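Local structure of putative branched-chain amino acid aminotransferase IlvE (Streptococcus mutans, 4DQN) at residues A[77-85]-A[248-256]; A[168-179]-A[208-219]. The protein probably catalyses the pyridoxal-phosphate-dependent transfer of the amino group between leucine, isoleucine or valine and 2-oxoglutarate, in branched-chain amino acid biosynthesis. All blocks are in the same frame, centred on the assembly; numbering follows the deposited sequence.

Contact 1: residues A[77-85]-A[248-256]; sequences FRPNMNAER and LPSVTKYSL
F77 brings CZ at the far end of its ring to 3.6 Å from S255 OG, while R78 CG lies over one face of that ring. R78, the N-cap residue of helix 79-92, has its chain bent at the third torsion and offers NE to S255 OG at 3.1 Å; the N-H points poorly, 122°, and the bond is weak. W339 makes a cation-pi contact with R78. S255 OG also donates to V251 O, one turn back, which anchors the hydroxyl to its own helix. M81 sets CB against V251 CG1 at 3.8 Å and, curling back on itself, carries CE to Y254 CD2 at 4.0 Å. N82 borders V251 CG2 with its amide, whose ND2 is held by E62. R85 extends toward 248-250: CG stands anti to the backbone N (chi1 -176°), and NH1 donates to P249 O at 3.0 Å from above the carbonyl plane. V251 CG2 packs over one face of the R85 guanidinium, L248 CD2 lies 3.5 Å from R85 NH1, and E62 forms a salt bridge with R85 NE. V251 thus forms the apolar centre between two helix starts whose axes cross at 129°. Helix 100-113 and strand 59-68 back helix 79-92; F77 packs on helix 316-329.

Contact 2: residues A[168-179]-A[208-219]; sequences TNFLIQDDYDRA and FSDVIYLDPATH
H219 joins D174 and D177 through the two nitrogens of one ring. H219 ND1 donates to the anti lone pair of D174 OD1 at 2.9 Å, nearly straight (166°) and in the imidazole plane, though the carboxylate is turned 63° from the ring. H219 NE2 lies 2.8 Å from D177 OD1 in a weak, bent bond. D177 OD2 accepts from H182 N of the second subunit and from a water that also donates to P216 O; D174 OD2 has H301 as its partner. Next to this cluster Y213 is sandwiched: R178 CB sits over the centre of one ring face, 4.0 Å from the Y213 centroid, and V211 CG1 over the opposite face. R178 CG takes the position between backbone N and carbonyl carbon (chi1 67°), folding the chain across the ring. Farther back, L171 CB lies over the F208 ring and S209 CB over F170. Between the strands, L171 N bonds to D210 O at 3.1 Å and L171 O accepts from I212 N at 2.8 Å. The strands belong to a beta-alpha-beta unit whose helix 190-205 packs on Y213 and Y176; strand 292-301 flanks 168-172 on its other edge, and 222-225 pairs with 211-214.

Contact 1 is buried near the middle of the chain, whereas contact 2 is partly buried, lies farther out and reaches the second subunit. The two share no element: contact 1 packs helix 79-92 on helix 251-262, and contact 2 pairs parallel strands and then ties their following loops together. Their centres are 23 Å apart. Polar chemistry in contact 1 is sparse, with arginines meeting a carbonyl and a hydroxyl around a valine; contact 2 has backbone bonds, carboxylate-imidazole bonds and bridging waters. Both approach K188, the predicted pyridoxal phosphate attachment site, unmodified here: the R85 side chain lies about 4 Å, and that of R178 about 7 Å, from the K188 side chain.

Contact 1: residues A[77-85]-A[248-256]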
# COMPACT_ATOMS: atom_id res chain seq x y z
N PHE A 77 8.43 -10.78 -24.31
CA PHE A 77 8.24 -9.52 -25.02
C PHE A 77 8.69 -8.35 -24.14
O PHE A 77 8.04 -8.03 -23.13
CB PHE A 77 6.76 -9.38 -25.40
CG PHE A 77 6.41 -8.05 -26.01
CD1 PHE A 77 6.69 -7.78 -27.35
CD2 PHE A 77 5.77 -7.06 -25.25
CE1 PHE A 77 6.36 -6.55 -27.91
CE2 PHE A 77 5.44 -5.84 -25.81
CZ PHE A 77 5.73 -5.57 -27.14
N ARG A 78 9.81 -7.74 -24.52
CA ARG A 78 10.37 -6.59 -23.82
C ARG A 78 10.54 -6.75 -22.30
O ARG A 78 10.22 -5.83 -21.55
CB ARG A 78 9.52 -5.34 -24.13
CG ARG A 78 9.41 -5.02 -25.64
CD ARG A 78 8.40 -3.90 -25.94
NE ARG A 78 8.83 -2.48 -26.05
CZ ARG A 78 9.99 -1.94 -25.70
NH1 ARG A 78 10.96 -2.65 -25.18
NH2 ARG A 78 10.19 -0.64 -25.88
N PRO A 79 11.07 -7.89 -21.83
CA PRO A 79 11.14 -8.04 -20.37
C PRO A 79 12.16 -7.08 -19.76
O PRO A 79 12.09 -6.84 -18.56
CB PRO A 79 11.60 -9.48 -20.19
CG PRO A 79 12.40 -9.78 -21.44
CD PRO A 79 11.65 -9.06 -22.52
N ASN A 80 13.10 -6.56 -20.56
CA ASN A 80 14.00 -5.51 -20.09
C ASN A 80 13.24 -4.29 -19.57
O ASN A 80 13.66 -3.64 -18.61
CB ASN A 80 14.96 -5.07 -21.20
CG ASN A 80 14.23 -4.46 -22.39
OD1 ASN A 80 13.31 -5.06 -22.94
ND2 ASN A 80 14.62 -3.25 -22.77
N MET A 81 12.10 -4.00 -20.21
CA MET A 81 11.27 -2.87 -19.78
C MET A 81 10.62 -3.12 -18.43
O MET A 81 10.58 -2.22 -17.58
CB MET A 81 10.19 -2.56 -20.83
CG MET A 81 10.74 -2.06 -22.16
SD MET A 81 11.58 -0.46 -22.09
CE MET A 81 10.14 0.60 -22.00
N ASN A 82 10.11 -4.33 -18.21
CA ASN A 82 9.60 -4.69 -16.89
C ASN A 82 10.67 -4.62 -15.80
O ASN A 82 10.39 -4.21 -14.66
CB ASN A 82 9.00 -6.10 -16.93
CG ASN A 82 7.87 -6.21 -17.92
OD1 ASN A 82 8.09 -6.54 -19.09
ND2 ASN A 82 6.65 -5.91 -17.47
N ALA A 83 11.89 -5.04 -16.13
CA ALA A 83 12.97 -5.03 -15.15
C ALA A 83 13.31 -3.60 -14.74
O ALA A 83 13.58 -3.33 -13.57
CB ALA A 83 14.22 -5.73 -15.73
N GLU A 84 13.32 -2.69 -15.71
CA GLU A 84 13.69 -1.31 -15.45
C GLU A 84 12.59 -0.62 -14.66
O GLU A 84 12.87 0.19 -13.78
CB GLU A 84 14.01 -0.58 -16.77
CG GLU A 84 15.27 -1.15 -17.45
CD GLU A 84 15.62 -0.50 -18.79
OE1 GLU A 84 14.84 0.36 -19.27
OE2 GLU A 84 16.68 -0.86 -19.34
N ARG A 85 11.34 -0.96 -14.97
CA ARG A 85 10.23 -0.41 -14.20
C ARG A 85 10.25 -0.91 -12.75
O ARG A 85 9.99 -0.13 -11.82
CB ARG A 85 8.88 -0.72 -14.87
CG ARG A 85 7.70 -0.09 -14.14
CD ARG A 85 6.39 -0.21 -14.91
NE ARG A 85 5.94 -1.60 -15.03
CZ ARG A 85 4.83 -1.97 -15.67
NH1 ARG A 85 4.07 -1.06 -16.27
NH2 ARG A 85 4.48 -3.26 -15.72
N LEU A 248 1.22 5.02 -13.61
CA LEU A 248 2.10 3.90 -13.90
C LEU A 248 2.33 3.80 -15.41
O LEU A 248 1.39 3.59 -16.17
CB LEU A 248 1.50 2.58 -13.41
CG LEU A 248 2.33 1.36 -13.83
CD1 LEU A 248 3.19 0.91 -12.67
CD2 LEU A 248 1.46 0.22 -14.35
N PRO A 249 3.59 3.93 -15.84
CA PRO A 249 3.88 3.83 -17.28
C PRO A 249 3.92 2.37 -17.75
O PRO A 249 4.86 1.64 -17.42
CB PRO A 249 5.28 4.47 -17.39
CG PRO A 249 5.89 4.37 -16.00
CD PRO A 249 4.82 3.94 -15.02
N SER A 250 2.91 1.95 -18.52
CA SER A 250 2.85 0.55 -18.96
C SER A 250 3.77 0.26 -20.15
O SER A 250 4.02 1.14 -20.99
CB SER A 250 1.41 0.10 -19.24
OG SER A 250 0.99 0.37 -20.56
N VAL A 251 4.31 -0.95 -20.19
CA VAL A 251 5.15 -1.37 -21.32
C VAL A 251 4.31 -1.37 -22.59
O VAL A 251 4.78 -1.02 -23.68
CB VAL A 251 5.74 -2.77 -21.06
CG1 VAL A 251 6.71 -3.17 -22.16
CG2 VAL A 251 6.46 -2.79 -19.72
N THR A 252 3.05 -1.74 -22.44
CA THR A 252 2.12 -1.77 -23.57
C THR A 252 1.93 -0.37 -24.17
O THR A 252 1.94 -0.22 -25.39
CB THR A 252 0.77 -2.38 -23.14
OG1 THR A 252 1.02 -3.61 -22.45
CG2 THR A 252 -0.11 -2.67 -24.36
N LYS A 253 1.80 0.64 -23.32
CA LYS A 253 1.66 2.02 -23.80
C LYS A 253 2.87 2.50 -24.60
O LYS A 253 2.71 3.10 -25.66
CB LYS A 253 1.42 2.99 -22.63
CG LYS A 253 1.73 4.43 -23.03
CD LYS A 253 1.56 5.42 -21.89
CE LYS A 253 2.77 5.46 -20.98
NZ LYS A 253 2.52 6.45 -19.87
N TYR A 254 4.07 2.24 -24.09
CA TYR A 254 5.27 2.66 -24.81
C TYR A 254 5.37 1.93 -26.14
O TYR A 254 5.74 2.52 -27.16
CB TYR A 254 6.52 2.43 -23.97
CG TYR A 254 6.64 3.44 -22.86
CD1 TYR A 254 6.31 4.78 -23.09
CD2 TYR A 254 7.04 3.07 -21.58
CE1 TYR A 254 6.40 5.71 -22.09
CE2 TYR A 254 7.13 4.01 -20.56
CZ TYR A 254 6.80 5.33 -20.83
OH TYR A 254 6.88 6.28 -19.83
N SER A 255 5.04 0.64 -26.12
CA SER A 255 5.03 -0.17 -27.34
C SER A 255 4.04 0.35 -28.39
O SER A 255 4.35 0.40 -29.58
CB SER A 255 4.71 -1.63 -26.99
OG SER A 255 5.71 -2.14 -26.11
N LEU A 256 2.85 0.76 -27.93
CA LEU A 256 1.81 1.29 -28.82
C LEU A 256 2.22 2.64 -29.38
O LEU A 256 2.02 2.91 -30.57
CB LEU A 256 0.46 1.38 -28.09
CG LEU A 256 -0.23 0.03 -27.89
CD1 LEU A 256 -1.53 0.15 -27.13
CD2 LEU A 256 -0.46 -0.66 -29.24

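Contact 2: residues A[168-179]-A[208-219]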
# COMPACT_ATOMS: atom_id res chain seq x y z
N THR A 168 -16.02 -2.29 -23.83
CA THR A 168 -16.73 -2.30 -22.56
C THR A 168 -16.80 -0.88 -22.03
O THR A 168 -16.09 0.01 -22.52
CB THR A 168 -16.06 -3.21 -21.49
OG1 THR A 168 -14.77 -2.69 -21.15
CG2 THR A 168 -15.93 -4.65 -21.98
N ASN A 169 -17.64 -0.66 -21.03
CA ASN A 169 -17.88 0.68 -20.52
C ASN A 169 -17.17 0.92 -19.20
O ASN A 169 -17.00 -0.00 -18.39
CB ASN A 169 -19.40 0.92 -20.36
CG ASN A 169 -20.17 0.71 -21.65
OD1 ASN A 169 -19.76 1.18 -22.72
ND2 ASN A 169 -21.28 -0.02 -21.57
N PHE A 170 -16.76 2.17 -18.97
CA PHE A 170 -15.99 2.53 -17.78
C PHE A 170 -16.59 3.73 -17.11
O PHE A 170 -17.30 4.52 -17.75
CB PHE A 170 -14.54 2.82 -18.16
CG PHE A 170 -13.79 1.61 -18.61
CD1 PHE A 170 -13.07 0.84 -17.70
CD2 PHE A 170 -13.84 1.20 -19.94
CE1 PHE A 170 -12.39 -0.29 -18.11
CE2 PHE A 170 -13.16 0.07 -20.36
CZ PHE A 170 -12.43 -0.67 -19.44
N LEU A 171 -16.31 3.88 -15.81
CA LEU A 171 -16.91 4.93 -14.99
C LEU A 171 -15.86 5.90 -14.43
O LEU A 171 -14.87 5.47 -13.82
CB LEU A 171 -17.68 4.29 -13.82
CG LEU A 171 -18.16 5.23 -12.69
CD1 LEU A 171 -19.27 6.14 -13.21
CD2 LEU A 171 -18.62 4.46 -11.46
N ILE A 172 -16.04 7.19 -14.64
CA ILE A 172 -15.24 8.18 -13.92
C ILE A 172 -15.93 8.54 -12.60
O ILE A 172 -17.04 9.08 -12.62
CB ILE A 172 -15.03 9.46 -14.74
CG1 ILE A 172 -14.29 9.12 -16.04
CG2 ILE A 172 -14.25 10.48 -13.93
CD1 ILE A 172 -14.15 10.29 -17.00
N GLN A 173 -15.30 8.23 -11.47
CA GLN A 173 -15.92 8.43 -10.16
C GLN A 173 -14.99 9.27 -9.29
O GLN A 173 -14.05 8.75 -8.70
CB GLN A 173 -16.25 7.08 -9.48
CG GLN A 173 -17.05 7.18 -8.17
CD GLN A 173 -18.48 7.67 -8.36
OE1 GLN A 173 -19.08 7.45 -9.41
NE2 GLN A 173 -19.03 8.32 -7.34
N ASP A 174 -15.28 10.57 -9.22
CA ASP A 174 -14.32 11.56 -8.71
C ASP A 174 -14.00 11.55 -7.21
O ASP A 174 -13.06 12.22 -6.78
CB ASP A 174 -14.74 12.98 -9.15
CG ASP A 174 -14.51 13.21 -10.62
OD1 ASP A 174 -13.32 13.26 -11.01
OD2 ASP A 174 -15.49 13.35 -11.38
N ASP A 175 -14.77 10.79 -6.42
CA ASP A 175 -14.49 10.71 -4.98
C ASP A 175 -13.56 9.55 -4.56
O ASP A 175 -13.54 9.17 -3.39
CB ASP A 175 -15.79 10.71 -4.16
CG ASP A 175 -16.80 9.68 -4.66
OD1 ASP A 175 -16.72 9.28 -5.84
OD2 ASP A 175 -17.70 9.30 -3.87
N TYR A 176 -12.80 9.00 -5.51
CA TYR A 176 -11.73 8.03 -5.18
C TYR A 176 -10.44 8.32 -5.96
O TYR A 176 -10.48 8.64 -7.16
CB TYR A 176 -12.17 6.58 -5.43
CG TYR A 176 -13.40 6.16 -4.68
CD1 TYR A 176 -14.64 6.15 -5.29
CD2 TYR A 176 -13.33 5.78 -3.34
CE1 TYR A 176 -15.78 5.77 -4.61
CE2 TYR A 176 -14.47 5.39 -2.65
CZ TYR A 176 -15.69 5.40 -3.29
OH TYR A 176 -16.84 5.03 -2.63
N ASP A 177 -9.30 8.21 -5.29
CA ASP A 177 -8.01 8.29 -5.96
C ASP A 177 -7.26 6.97 -5.74
O ASP A 177 -7.28 6.42 -4.64
CB ASP A 177 -7.16 9.44 -5.39
CG ASP A 177 -7.82 10.80 -5.54
OD1 ASP A 177 -8.34 11.11 -6.64
OD2 ASP A 177 -7.80 11.57 -4.55
N ARG A 178 -6.59 6.47 -6.78
CA ARG A 178 -5.75 5.29 -6.57
C ARG A 178 -4.36 5.71 -6.09
O ARG A 178 -3.61 4.90 -5.53
CB ARG A 178 -5.68 4.41 -7.82
CG ARG A 178 -4.96 5.01 -9.01
CD ARG A 178 -4.17 3.91 -9.73
NE ARG A 178 -4.97 2.70 -9.88
CZ ARG A 178 -4.47 1.47 -9.95
NH1 ARG A 178 -3.16 1.27 -9.88
NH2 ARG A 178 -5.29 0.42 -10.10
N ALA A 179 -4.02 6.98 -6.28
CA ALA A 179 -2.71 7.50 -5.87
C ALA A 179 -2.74 9.00 -5.57
O ALA A 179 -3.59 9.74 -6.10
CB ALA A 179 -1.67 7.20 -6.93
N PHE A 208 -20.11 -1.36 -14.66
CA PHE A 208 -18.96 -0.91 -15.42
C PHE A 208 -17.78 -1.85 -15.18
O PHE A 208 -17.69 -2.49 -14.12
CB PHE A 208 -18.59 0.53 -15.05
CG PHE A 208 -19.64 1.54 -15.43
CD1 PHE A 208 -19.73 2.01 -16.74
CD2 PHE A 208 -20.56 2.01 -14.49
CE1 PHE A 208 -20.69 2.92 -17.10
CE2 PHE A 208 -21.53 2.93 -14.85
CZ PHE A 208 -21.60 3.39 -16.16
N SER A 209 -16.88 -1.94 -16.15
CA SER A 209 -15.71 -2.80 -16.05
C SER A 209 -14.76 -2.35 -14.95
O SER A 209 -14.27 -3.16 -14.16
CB SER A 209 -14.95 -2.81 -17.38
OG SER A 209 -15.73 -3.38 -18.39
N ASP A 210 -14.52 -1.04 -14.90
CA ASP A 210 -13.59 -0.48 -13.93
C ASP A 210 -13.80 1.03 -13.87
O ASP A 210 -14.65 1.59 -14.57
CB ASP A 210 -12.14 -0.79 -14.33
CG ASP A 210 -11.22 -0.90 -13.13
OD1 ASP A 210 -11.52 -0.30 -12.07
OD2 ASP A 210 -10.17 -1.57 -13.25
N VAL A 211 -13.02 1.68 -13.01
CA VAL A 211 -13.05 3.13 -12.88
C VAL A 211 -11.92 3.75 -13.72
O VAL A 211 -10.83 3.18 -13.82
CB VAL A 211 -12.96 3.54 -11.37
CG1 VAL A 211 -12.21 4.84 -11.17
CG2 VAL A 211 -14.34 3.63 -10.75
N ILE A 212 -12.21 4.88 -14.37
CA ILE A 212 -11.15 5.72 -14.93
C ILE A 212 -10.88 6.83 -13.92
O ILE A 212 -11.79 7.57 -13.54
CB ILE A 212 -11.54 6.31 -16.30
CG1 ILE A 212 -11.60 5.20 -17.35
CG2 ILE A 212 -10.56 7.36 -16.76
CD1 ILE A 212 -12.09 5.69 -18.71
N TYR A 213 -9.64 6.91 -13.45
CA TYR A 213 -9.26 7.87 -12.42
C TYR A 213 -8.78 9.15 -13.06
O TYR A 213 -8.14 9.12 -14.10
CB TYR A 213 -8.14 7.29 -11.55
CG TYR A 213 -8.55 6.06 -10.79
CD1 TYR A 213 -8.34 4.80 -11.31
CD2 TYR A 213 -9.16 6.17 -9.55
CE1 TYR A 213 -8.72 3.67 -10.62
CE2 TYR A 213 -9.54 5.06 -8.84
CZ TYR A 213 -9.33 3.81 -9.38
OH TYR A 213 -9.72 2.70 -8.67
N LEU A 214 -9.08 10.29 -12.43
CA LEU A 214 -8.59 11.57 -12.92
C LEU A 214 -7.43 12.03 -12.04
O LEU A 214 -7.15 11.42 -11.01
CB LEU A 214 -9.69 12.63 -12.93
CG LEU A 214 -10.99 12.23 -13.62
CD1 LEU A 214 -11.90 13.44 -13.79
CD2 LEU A 214 -10.68 11.58 -14.97
N ASP A 215 -6.74 13.09 -12.46
CA ASP A 215 -5.57 13.56 -11.72
C ASP A 215 -6.01 13.97 -10.31
O ASP A 215 -7.01 14.67 -10.14
CB ASP A 215 -4.86 14.70 -12.46
CG ASP A 215 -5.64 15.99 -12.45
OD1 ASP A 215 -6.63 16.10 -13.20
OD2 ASP A 215 -5.25 16.90 -11.68
N PRO A 216 -5.27 13.50 -9.28
CA PRO A 216 -5.72 13.69 -7.90
C PRO A 216 -5.70 15.15 -7.43
O PRO A 216 -6.48 15.50 -6.55
CB PRO A 216 -4.73 12.84 -7.08
CG PRO A 216 -3.53 12.63 -7.98
CD PRO A 216 -4.09 12.62 -9.38
N ALA A 217 -4.84 15.98 -8.01
CA ALA A 217 -4.78 17.39 -7.64
C ALA A 217 -6.05 18.14 -8.04
O ALA A 217 -6.71 18.75 -7.20
CB ALA A 217 -3.56 18.06 -8.26
N THR A 218 -6.37 18.10 -9.33
CA THR A 218 -7.43 18.95 -9.87
C THR A 218 -8.66 18.20 -10.41
O THR A 218 -9.72 18.80 -10.60
CB THR A 218 -6.87 19.87 -10.98
OG1 THR A 218 -6.67 19.12 -12.18
CG2 THR A 218 -5.54 20.46 -10.54
N HIS A 219 -8.51 16.89 -10.65
CA HIS A 219 -9.60 16.09 -11.22
C HIS A 219 -10.16 16.71 -12.50
O HIS A 219 -11.36 16.93 -12.62
CB HIS A 219 -10.70 15.83 -10.19
CG HIS A 219 -10.38 14.73 -9.22
ND1 HIS A 219 -11.05 13.52 -9.21
CD2 HIS A 219 -9.43 14.65 -8.25
CE1 HIS A 219 -10.53 12.74 -8.27
NE2 HIS A 219 -9.55 13.40 -7.68
O HOH W 1 -10.70 10.20 -10.02
O HOH W 2 -7.68 9.64 -8.86
O HOH W 3 -8.45 13.98 -5.17